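Local structure of heavy metal cation tricomponent efflux pump ZneA(CzcA-like) (Cupriavidus metallidurans, 4K0J) at residues 180-186 / 259-265; 266-270 / 595-599; 736-742 / 753-758. The protein acts as the inner-membrane Zn(II)/proton antiporter of a three-component heavy-metal efflux pump of the RND superfamily. All coordinates share one frame; numbering follows the deposited sequence.

Contacts 1 and 3 lie in one mixed four-stranded sheet, their centres about 9 Å apart. Contact 1 pairs its outer strand 259-263 with 182-187. Contact 3 sets the C-terminal part of helix 726-737 and the first strand of hairpin 741-747/750-758 against the second strand. Strands 182-187 and 750-758 are parallel neighbours, so two distant parts of the chain build one sheet, probably that of the docking domain of RND pumps. In contact 2, about 17 Å from contact 1 and 18 Å from contact 3 between centres, the chain leaving 259-265 enters strand 269-272, at the edge of a separate antiparallel sheet, thereby tying the two sheets together. Along the chain the contacts come in series, 1, 2, 3.

Contact 1: residues 180-186 / 259-265; sequences TTQFMLE and RVVLGNP
Gln-182 N donates to Gly-263 O over 2.6 Å, in a bond that is almost straight (N-H...O 178°), and this tie opens the antiparallel pairing of strands 182-186 and 259-263. The return bond from Gly-263 N to Gln-182 O is weak and bent. Two residues on, the exchange is more even: Met-184 N reaches Val-261 O at 2.9 Å and Val-261 N bonds back to Met-184 O. Glu-186 N also bonds to Arg-259 O. Strand 259-263 is thus an edge strand, within the chain, of a mixed sheet in which 182-187 separates it from 750-758, probably in the docking domain of this RND pump. Gln-182 and Met-184 lean over the same face. The extended Gln-182 side chain runs obliquely across Pro-265, its CD 3.4 Å from Pro-265 CD, while Thr-180 OG1 comes up to Pro-265 CG and CD, the two side chains crossing at about a right angle. Met-184 CG sits between the backbone N and the carbonyl carbon (chi1 62°), and from there the extended chain carries Met-184 CE to 3.6 Å from Gly-263 CA, lying over a residue that has no side chain. On the other face Leu-185 CD2 meets Val-260 CB at 3.7 Å; from the preceding loop, Thr-181 CG2 touches Leu-262 CD2. At the far end Glu-186 and Arg-259 run side by side and form a salt bridge between Glu-186 OE1 and Arg-259 NH2, with carboxylate and guanidinium planes nearly perpendicular (87°). The chemistry is divided by face: Phe-183, Val-260 and Leu-262 pack against helix 236-239, while Gln-182, Met-184, Val-261 and the Glu-186/Arg-259 pair occupy the opposite face, where the charge of the buried Glu-186 is probably balanced by the more exposed Arg-259.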
loop_
_atom_site.group_PDB
_atom_site.type_symbol
_atom_site.label_atom_id
_atom_site.label_comp_id
_atom_site.label_asym_id
_atom_site.label_seq_id
_atom_site.Cartn_x
_atom_site.Cartn_y
_atom_site.Cartn_z
ATOM N N THR C 180 -10.927 -33.387 -18.347
ATOM C CA THR C 180 -9.845 -32.738 -19.074
ATOM C C THR C 180 -9.291 -33.739 -20.085
ATOM O O THR C 180 -9.188 -34.929 -19.796
ATOM C CB THR C 180 -8.733 -32.250 -18.138
ATOM O OG1 THR C 180 -8.158 -33.369 -17.466
ATOM C CG2 THR C 180 -9.288 -31.302 -17.096
ATOM N N THR C 181 -8.957 -33.257 -21.275
ATOM C CA THR C 181 -8.568 -34.134 -22.372
ATOM C C THR C 181 -7.066 -34.087 -22.612
ATOM O O THR C 181 -6.480 -33.011 -22.737
ATOM C CB THR C 181 -9.302 -33.749 -23.682
ATOM O OG1 THR C 181 -10.720 -33.851 -23.494
ATOM C CG2 THR C 181 -8.881 -34.656 -24.832
ATOM N N GLN C 182 -6.439 -35.256 -22.680
ATOM C CA GLN C 182 -5.007 -35.316 -22.947
ATOM C C GLN C 182 -4.676 -36.315 -24.042
ATOM O O GLN C 182 -5.499 -37.161 -24.393
ATOM C CB GLN C 182 -4.217 -35.621 -21.670
ATOM C CG GLN C 182 -4.653 -36.859 -20.921
ATOM C CD GLN C 182 -4.002 -36.953 -19.559
ATOM O OE1 GLN C 182 -3.913 -38.035 -18.968
ATOM N NE2 GLN C 182 -3.541 -35.814 -19.048
ATOM N N PHE C 183 -3.472 -36.185 -24.590
ATOM C CA PHE C 183 -2.965 -37.081 -25.622
ATOM C C PHE C 183 -2.086 -38.095 -24.912
ATOM O O PHE C 183 -1.194 -37.715 -24.154
ATOM C CB PHE C 183 -2.106 -36.311 -26.635
ATOM C CG PHE C 183 -2.880 -35.373 -27.527
ATOM C CD1 PHE C 183 -2.838 -35.524 -28.905
ATOM C CD2 PHE C 183 -3.627 -34.334 -26.999
ATOM C CE1 PHE C 183 -3.534 -34.665 -29.738
ATOM C CE2 PHE C 183 -4.329 -33.472 -27.825
ATOM C CZ PHE C 183 -4.280 -33.637 -29.197
ATOM N N MET C 184 -2.327 -39.382 -25.136
ATOM C CA MET C 184 -1.522 -40.385 -24.449
ATOM C C MET C 184 -1.275 -41.671 -25.227
ATOM O O MET C 184 -2.187 -42.249 -25.822
ATOM C CB MET C 184 -2.102 -40.699 -23.067
ATOM C CG MET C 184 -3.503 -41.277 -23.079
ATOM S SD MET C 184 -4.130 -41.510 -21.406
ATOM C CE MET C 184 -5.598 -42.483 -21.722
ATOM N N LEU C 185 -0.017 -42.097 -25.217
ATOM C CA LEU C 185 0.367 -43.397 -25.743
ATOM C C LEU C 185 0.288 -44.396 -24.606
ATOM O O LEU C 185 0.714 -44.107 -23.489
ATOM C CB LEU C 185 1.790 -43.353 -26.306
ATOM C CG LEU C 185 2.394 -44.615 -26.940
ATOM C CD1 LEU C 185 3.077 -45.511 -25.915
ATOM C CD2 LEU C 185 1.354 -45.402 -27.726
ATOM N N GLU C 186 -0.247 -45.575 -24.896
ATOM C CA GLU C 186 -0.390 -46.609 -23.881
ATOM C C GLU C 186 0.656 -47.716 -24.044
ATOM O O GLU C 186 0.414 -48.725 -24.710
ATOM C CB GLU C 186 -1.810 -47.169 -23.903
ATOM C CG GLU C 186 -2.869 -46.095 -23.706
ATOM C CD GLU C 186 -4.251 -46.664 -23.457
ATOM O OE1 GLU C 186 -4.537 -47.785 -23.932
ATOM O OE2 GLU C 186 -5.055 -45.989 -22.777
ATOM N N ARG C 259 -0.926 -48.348 -28.171
ATOM C CA ARG C 259 -2.073 -47.596 -28.651
ATOM C C ARG C 259 -1.950 -46.121 -28.291
ATOM O O ARG C 259 -2.101 -45.748 -27.129
ATOM C CB ARG C 259 -3.355 -48.180 -28.054
ATOM C CG ARG C 259 -4.639 -47.582 -28.588
ATOM C CD ARG C 259 -5.846 -48.412 -28.166
ATOM N NE ARG C 259 -6.007 -48.461 -26.715
ATOM C CZ ARG C 259 -6.807 -47.653 -26.024
ATOM N NH1 ARG C 259 -7.524 -46.731 -26.650
ATOM N NH2 ARG C 259 -6.893 -47.769 -24.705
ATOM N N VAL C 260 -1.657 -45.286 -29.283
ATOM C CA VAL C 260 -1.649 -43.840 -29.073
ATOM C C VAL C 260 -3.034 -43.253 -29.329
ATOM O O VAL C 260 -3.526 -43.248 -30.459
ATOM C CB VAL C 260 -0.592 -43.121 -29.945
ATOM C CG1 VAL C 260 -0.580 -43.683 -31.360
ATOM C CG2 VAL C 260 -0.835 -41.614 -29.947
ATOM N N VAL C 261 -3.667 -42.765 -28.270
ATOM C CA VAL C 261 -5.032 -42.273 -28.372
ATOM C C VAL C 261 -5.258 -41.025 -27.539
ATOM O O VAL C 261 -4.394 -40.608 -26.760
ATOM C CB VAL C 261 -6.044 -43.333 -27.894
ATOM C CG1 VAL C 261 -6.232 -44.410 -28.946
ATOM C CG2 VAL C 261 -5.598 -43.929 -26.558
ATOM N N LEU C 262 -6.435 -40.436 -27.712
ATOM C CA LEU C 262 -6.926 -39.410 -26.810
ATOM C C LEU C 262 -7.235 -40.067 -25.466
ATOM O O LEU C 262 -7.358 -41.288 -25.370
ATOM C CB LEU C 262 -8.200 -38.786 -27.374
ATOM C CG LEU C 262 -8.232 -37.279 -27.609
ATOM C CD1 LEU C 262 -7.360 -36.905 -28.797
ATOM C CD2 LEU C 262 -9.670 -36.814 -27.810
ATOM N N GLY C 263 -7.363 -39.256 -24.427
ATOM C CA GLY C 263 -7.625 -39.785 -23.106
ATOM C C GLY C 263 -7.763 -38.699 -22.062
ATOM O O GLY C 263 -7.766 -37.504 -22.375
ATOM N N ASN C 264 -7.876 -39.129 -20.811
ATOM C CA ASN C 264 -8.048 -38.223 -19.692
ATOM C C ASN C 264 -7.264 -38.725 -18.491
ATOM O O ASN C 264 -7.151 -39.931 -18.285
ATOM C CB ASN C 264 -9.526 -38.127 -19.335
ATOM C CG ASN C 264 -10.127 -39.473 -18.999
ATOM O OD1 ASN C 264 -10.533 -40.225 -19.887
ATOM N ND2 ASN C 264 -10.184 -39.788 -17.710
ATOM N N PRO C 265 -6.721 -37.800 -17.689
ATOM C CA PRO C 265 -5.964 -38.178 -16.496
ATOM C C PRO C 265 -6.880 -38.800 -15.455
ATOM O O PRO C 265 -8.098 -38.649 -15.557
ATOM C CB PRO C 265 -5.440 -36.839 -15.989
ATOM C CG PRO C 265 -6.441 -35.868 -16.435
ATOM C CD PRO C 265 -6.885 -36.342 -17.785
#

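Contact 2: residues 266-270 / 595-599; sequences QRHGI and GRNDE
His-268 is the main point of touch, meeting the backbone and two side chains of 595-599. Its CB lies 3.1 Å from Arg-596 O, and the first torsion sets the ring beside the Asn-597 carbonyl. His-268 ND1 comes within 3.0 Å of Asn-597 O, but the angle is too poor for a hydrogen bond. The Asp-598 carboxylate stands over one face of the imidazole, OD2 4.1 Å above the ring plane and over its centre; Asp-598 OD1 is held by Asn-175 ND2. On the backbone side, His-268 O packs against the aliphatic part of Arg-596, 3.4 Å from Arg-596 CG. Next in sequence, Gly-269 CA comes to 4.0 Å from Gly-595 CA, two residues without side chains that let the backbones close up. Ile-270 then bonds through its backbone to Val-594, so the segment enters strand 269-272 at the edge of an antiparallel sheet, beside strand 587-595. Around this junction, Phe-157 of helix 149-164 touches Asp-598, Phe-176 of strand 170-177 touches Asn-597, and Leu-567 of helix 567-581 packs on Ile-270.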
loop_
_atom_site.group_PDB
_atom_site.type_symbol
_atom_site.label_atom_id
_atom_site.label_comp_id
_atom_site.label_asym_id
_atom_site.label_seq_id
_atom_site.Cartn_x
_atom_site.Cartn_y
_atom_site.Cartn_z
ATOM N N GLN C 266 -6.299 -39.497 -14.481
ATOM C CA GLN C 266 -7.073 -40.131 -13.421
ATOM C C GLN C 266 -7.973 -39.091 -12.789
ATOM O O GLN C 266 -7.531 -37.984 -12.480
ATOM C CB GLN C 266 -6.153 -40.762 -12.377
ATOM C CG GLN C 266 -6.882 -41.600 -11.337
ATOM C CD GLN C 266 -6.138 -42.875 -10.992
ATOM O OE1 GLN C 266 -4.991 -43.067 -11.393
ATOM N NE2 GLN C 266 -6.795 -43.760 -10.255
ATOM N N ARG C 267 -9.240 -39.451 -12.611
ATOM C CA ARG C 267 -10.284 -38.469 -12.331
ATOM C C ARG C 267 -10.156 -37.785 -10.978
ATOM O O ARG C 267 -9.987 -38.440 -9.947
ATOM C CB ARG C 267 -11.674 -39.088 -12.494
ATOM C CG ARG C 267 -11.897 -39.756 -13.840
ATOM C CD ARG C 267 -13.371 -40.009 -14.085
ATOM N NE ARG C 267 -14.116 -38.763 -14.239
ATOM C CZ ARG C 267 -15.439 -38.696 -14.302
ATOM N NH1 ARG C 267 -16.163 -39.804 -14.218
ATOM N NH2 ARG C 267 -16.039 -37.525 -14.449
ATOM N N HIS C 268 -10.232 -36.457 -11.012
ATOM C CA HIS C 268 -10.170 -35.617 -9.824
ATOM C C HIS C 268 -11.240 -36.060 -8.828
ATOM O O HIS C 268 -10.976 -36.828 -7.904
ATOM C CB HIS C 268 -10.413 -34.153 -10.211
ATOM C CG HIS C 268 -9.782 -33.748 -11.511
ATOM N ND1 HIS C 268 -8.571 -33.095 -11.580
ATOM C CD2 HIS C 268 -10.207 -33.889 -12.790
ATOM C CE1 HIS C 268 -8.270 -32.860 -12.845
ATOM N NE2 HIS C 268 -9.246 -33.333 -13.600
ATOM N N GLY C 269 -12.451 -35.557 -9.031
ATOM C CA GLY C 269 -13.613 -36.040 -8.315
ATOM C C GLY C 269 -14.753 -36.227 -9.294
ATOM O O GLY C 269 -14.580 -36.063 -10.503
ATOM N N ILE C 270 -15.918 -36.583 -8.774
ATOM C CA ILE C 270 -17.121 -36.654 -9.587
ATOM C C ILE C 270 -18.174 -35.746 -8.969
ATOM O O ILE C 270 -18.268 -35.621 -7.743
ATOM C CB ILE C 270 -17.648 -38.096 -9.687
ATOM C CG1 ILE C 270 -16.535 -39.032 -10.157
ATOM C CG2 ILE C 270 -18.826 -38.179 -10.639
ATOM C CD1 ILE C 270 -16.945 -40.487 -10.222
ATOM N N GLY C 595 -15.019 -36.100 -3.893
ATOM C CA GLY C 595 -13.640 -36.017 -4.324
ATOM C C GLY C 595 -13.137 -34.601 -4.526
ATOM O O GLY C 595 -13.623 -33.660 -3.892
ATOM N N ARG C 596 -12.160 -34.458 -5.418
ATOM C CA ARG C 596 -11.462 -33.189 -5.622
ATOM C C ARG C 596 -11.765 -32.563 -6.982
ATOM O O ARG C 596 -12.301 -33.216 -7.875
ATOM C CB ARG C 596 -9.951 -33.388 -5.474
ATOM C CG ARG C 596 -9.331 -34.211 -6.595
ATOM C CD ARG C 596 -7.857 -34.497 -6.349
ATOM N NE ARG C 596 -7.647 -35.328 -5.168
ATOM C CZ ARG C 596 -6.455 -35.726 -4.741
ATOM N NH1 ARG C 596 -5.361 -35.371 -5.401
ATOM N NH2 ARG C 596 -6.354 -36.479 -3.655
ATOM N N ASN C 597 -11.405 -31.293 -7.132
ATOM C CA ASN C 597 -11.664 -30.547 -8.361
ATOM C C ASN C 597 -10.422 -30.322 -9.229
ATOM O O ASN C 597 -9.650 -31.245 -9.481
ATOM C CB ASN C 597 -12.325 -29.208 -8.028
ATOM C CG ASN C 597 -11.969 -28.714 -6.639
ATOM O OD1 ASN C 597 -11.771 -29.510 -5.720
ATOM N ND2 ASN C 597 -11.888 -27.395 -6.476
ATOM N N ASP C 598 -10.235 -29.091 -9.687
ATOM C CA ASP C 598 -9.124 -28.789 -10.585
ATOM C C ASP C 598 -8.001 -28.012 -9.903
ATOM O O ASP C 598 -6.824 -28.356 -10.043
ATOM C CB ASP C 598 -9.621 -28.027 -11.820
ATOM C CG ASP C 598 -10.518 -28.878 -12.712
ATOM O OD1 ASP C 598 -10.568 -28.612 -13.933
ATOM O OD2 ASP C 598 -11.170 -29.810 -12.194
ATOM N N GLU C 599 -8.376 -26.974 -9.159
ATOM C CA GLU C 599 -7.418 -26.066 -8.531
ATOM C C GLU C 599 -6.555 -26.741 -7.464
ATOM O O GLU C 599 -5.343 -26.886 -7.629
ATOM C CB GLU C 599 -8.139 -24.858 -7.926
ATOM C CG GLU C 599 -8.870 -23.988 -8.939
ATOM C CD GLU C 599 -10.208 -24.567 -9.351
ATOM O OE1 GLU C 599 -10.719 -25.453 -8.634
ATOM O OE2 GLU C 599 -10.745 -24.140 -10.394
#

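Contact 3: residues 736-742 / 753-758; sequences GIGGSPV and NVVARF
Two backbone hydrogen bonds tie 736-742 to strand 753-758, one toward each end. Phe-758 N donates to Gly-736 O at 3.1 Å (N-H...O 153°), fastening the C-terminal part of helix 726-737 to the end of the strand. Val-742 N donates to Val-754 O, a bond whose modelled length is too short to be relied on. Between them Pro-741 faces Val-755 in a non-hydrogen-bonded antiparallel pair, a position where the missing proline N-H costs no bond across the hairpin.

The aromatic contact is a CH-pi interaction: Gly-736 CA sits 3.6 Å from the centroid of the Phe-758 ring, over its face and 20° off the normal. Phe-758 turns its ring back along its own N side, and this places one ring face against Gly-736 CA, where a residue lacking a side chain admits it so closely. Leu-199, Leu-192 and Phe-187 also pack on this phenyl group.

Van der Waals packing fills the region between. Pro-741 CB touches Asn-753 CB at 3.7 Å and makes an apolar contact with Val-755 CG2 at 4.0 Å, while Val-755 CG1 lies against the carbonyl oxygens of Gly-739 and Ser-740. A second apolar pair joins Val-742 CG2 to Ala-756 CB at 3.9 Å, on the side where helix 199-208 packs on Val-742. Gly-739, which turns the chain out of the helix with a positive phi of 78°, brings its CA to 3.6 Å from Arg-757 CB; the extended arginine then leads its guanidinium away from the contact, and its side chain packs on Met-184.

Thus glycines in the helix and in the turn after it let main chain lie against Phe-758 and Arg-757; one sound backbone bond, a second of doubtful length and the CH-pi contact pin the two ends, with small aliphatic groups packing between.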
loop_
_atom_site.group_PDB
_atom_site.type_symbol
_atom_site.label_atom_id
_atom_site.label_comp_id
_atom_site.label_asym_id
_atom_site.label_seq_id
_atom_site.Cartn_x
_atom_site.Cartn_y
_atom_site.Cartn_z
ATOM N N GLY C 736 5.759 -44.225 -16.125
ATOM C CA GLY C 736 5.097 -45.454 -16.515
ATOM C C GLY C 736 3.812 -45.730 -15.761
ATOM O O GLY C 736 2.737 -45.779 -16.354
ATOM N N ILE C 737 3.916 -45.914 -14.449
ATOM C CA ILE C 737 2.727 -46.156 -13.638
ATOM C C ILE C 737 1.926 -44.876 -13.441
ATOM O O ILE C 737 0.790 -44.766 -13.908
ATOM C CB ILE C 737 3.070 -46.735 -12.256
ATOM C CG1 ILE C 737 3.921 -47.998 -12.398
ATOM C CG2 ILE C 737 1.797 -47.031 -11.492
ATOM C CD1 ILE C 737 4.383 -48.575 -11.081
ATOM N N GLY C 738 2.531 -43.913 -12.749
ATOM C CA GLY C 738 1.877 -42.659 -12.408
ATOM C C GLY C 738 1.224 -41.943 -13.570
ATOM O O GLY C 738 0.139 -41.380 -13.434
ATOM N N GLY C 739 1.891 -41.975 -14.720
ATOM C CA GLY C 739 1.377 -41.349 -15.922
ATOM C C GLY C 739 1.557 -39.847 -15.917
ATOM O O GLY C 739 0.596 -39.107 -16.106
ATOM N N SER C 740 2.789 -39.395 -15.699
ATOM C CA SER C 740 3.094 -37.969 -15.730
ATOM C C SER C 740 3.034 -37.443 -17.159
ATOM O O SER C 740 3.490 -38.113 -18.090
ATOM C CB SER C 740 4.486 -37.695 -15.155
ATOM O OG SER C 740 5.405 -37.376 -16.189
ATOM N N PRO C 741 2.471 -36.236 -17.338
ATOM C CA PRO C 741 2.435 -35.556 -18.638
ATOM C C PRO C 741 3.839 -35.270 -19.136
ATOM O O PRO C 741 4.683 -34.828 -18.360
ATOM C CB PRO C 741 1.713 -34.242 -18.326
ATOM C CG PRO C 741 1.900 -34.042 -16.869
ATOM C CD PRO C 741 1.868 -35.415 -16.277
ATOM N N VAL C 742 4.091 -35.523 -20.415
ATOM C CA VAL C 742 5.423 -35.315 -20.963
ATOM C C VAL C 742 5.574 -33.944 -21.600
ATOM O O VAL C 742 6.542 -33.231 -21.334
ATOM C CB VAL C 742 5.780 -36.355 -22.025
ATOM C CG1 VAL C 742 7.235 -36.205 -22.388
ATOM C CG2 VAL C 742 5.488 -37.757 -21.521
ATOM N N ASN C 753 -2.132 -31.730 -22.415
ATOM C CA ASN C 753 -0.910 -32.419 -22.038
ATOM C C ASN C 753 -0.755 -33.693 -22.845
ATOM O O ASN C 753 -1.713 -34.441 -23.017
ATOM C CB ASN C 753 -0.911 -32.770 -20.547
ATOM C CG ASN C 753 -1.032 -31.552 -19.653
ATOM O OD1 ASN C 753 -1.604 -31.621 -18.560
ATOM N ND2 ASN C 753 -0.498 -30.427 -20.111
ATOM N N VAL C 754 0.449 -33.931 -23.350
ATOM C CA VAL C 754 0.781 -35.220 -23.938
ATOM C C VAL C 754 1.465 -36.070 -22.883
ATOM O O VAL C 754 2.509 -35.688 -22.334
ATOM C CB VAL C 754 1.705 -35.091 -25.153
ATOM C CG1 VAL C 754 1.774 -36.415 -25.909
ATOM C CG2 VAL C 754 1.241 -33.966 -26.053
ATOM N N VAL C 755 0.863 -37.223 -22.613
ATOM C CA VAL C 755 1.298 -38.114 -21.544
ATOM C C VAL C 755 1.761 -39.466 -22.092
ATOM O O VAL C 755 1.202 -39.977 -23.066
ATOM C CB VAL C 755 0.147 -38.358 -20.542
ATOM C CG1 VAL C 755 0.643 -39.124 -19.330
ATOM C CG2 VAL C 755 -0.470 -37.042 -20.115
ATOM N N ALA C 756 2.796 -40.031 -21.473
ATOM C CA ALA C 756 3.203 -41.408 -21.749
ATOM C C ALA C 756 2.995 -42.246 -20.500
ATOM O O ALA C 756 3.454 -41.881 -19.418
ATOM C CB ALA C 756 4.651 -41.467 -22.174
ATOM N N ARG C 757 2.295 -43.364 -20.648
ATOM C CA ARG C 757 2.096 -44.280 -19.536
ATOM C C ARG C 757 1.757 -45.686 -20.025
ATOM O O ARG C 757 1.188 -45.858 -21.105
ATOM C CB ARG C 757 0.997 -43.767 -18.605
ATOM C CG ARG C 757 -0.399 -43.790 -19.205
ATOM C CD ARG C 757 -1.455 -43.541 -18.138
ATOM N NE ARG C 757 -2.809 -43.549 -18.684
ATOM C CZ ARG C 757 -3.910 -43.378 -17.958
ATOM N NH1 ARG C 757 -5.102 -43.402 -18.539
ATOM N NH2 ARG C 757 -3.820 -43.184 -16.649
ATOM N N PHE C 758 2.114 -46.684 -19.220
ATOM C CA PHE C 758 1.808 -48.079 -19.514
ATOM C C PHE C 758 0.307 -48.289 -19.576
ATOM O O PHE C 758 -0.457 -47.557 -18.944
ATOM C CB PHE C 758 2.403 -48.991 -18.443
ATOM C CG PHE C 758 3.888 -48.852 -18.286
ATOM C CD1 PHE C 758 4.699 -48.640 -19.386
ATOM C CD2 PHE C 758 4.474 -48.926 -17.034
ATOM C CE1 PHE C 758 6.076 -48.508 -19.246
ATOM C CE2 PHE C 758 5.848 -48.797 -16.886
ATOM C CZ PHE C 758 6.651 -48.587 -17.997
#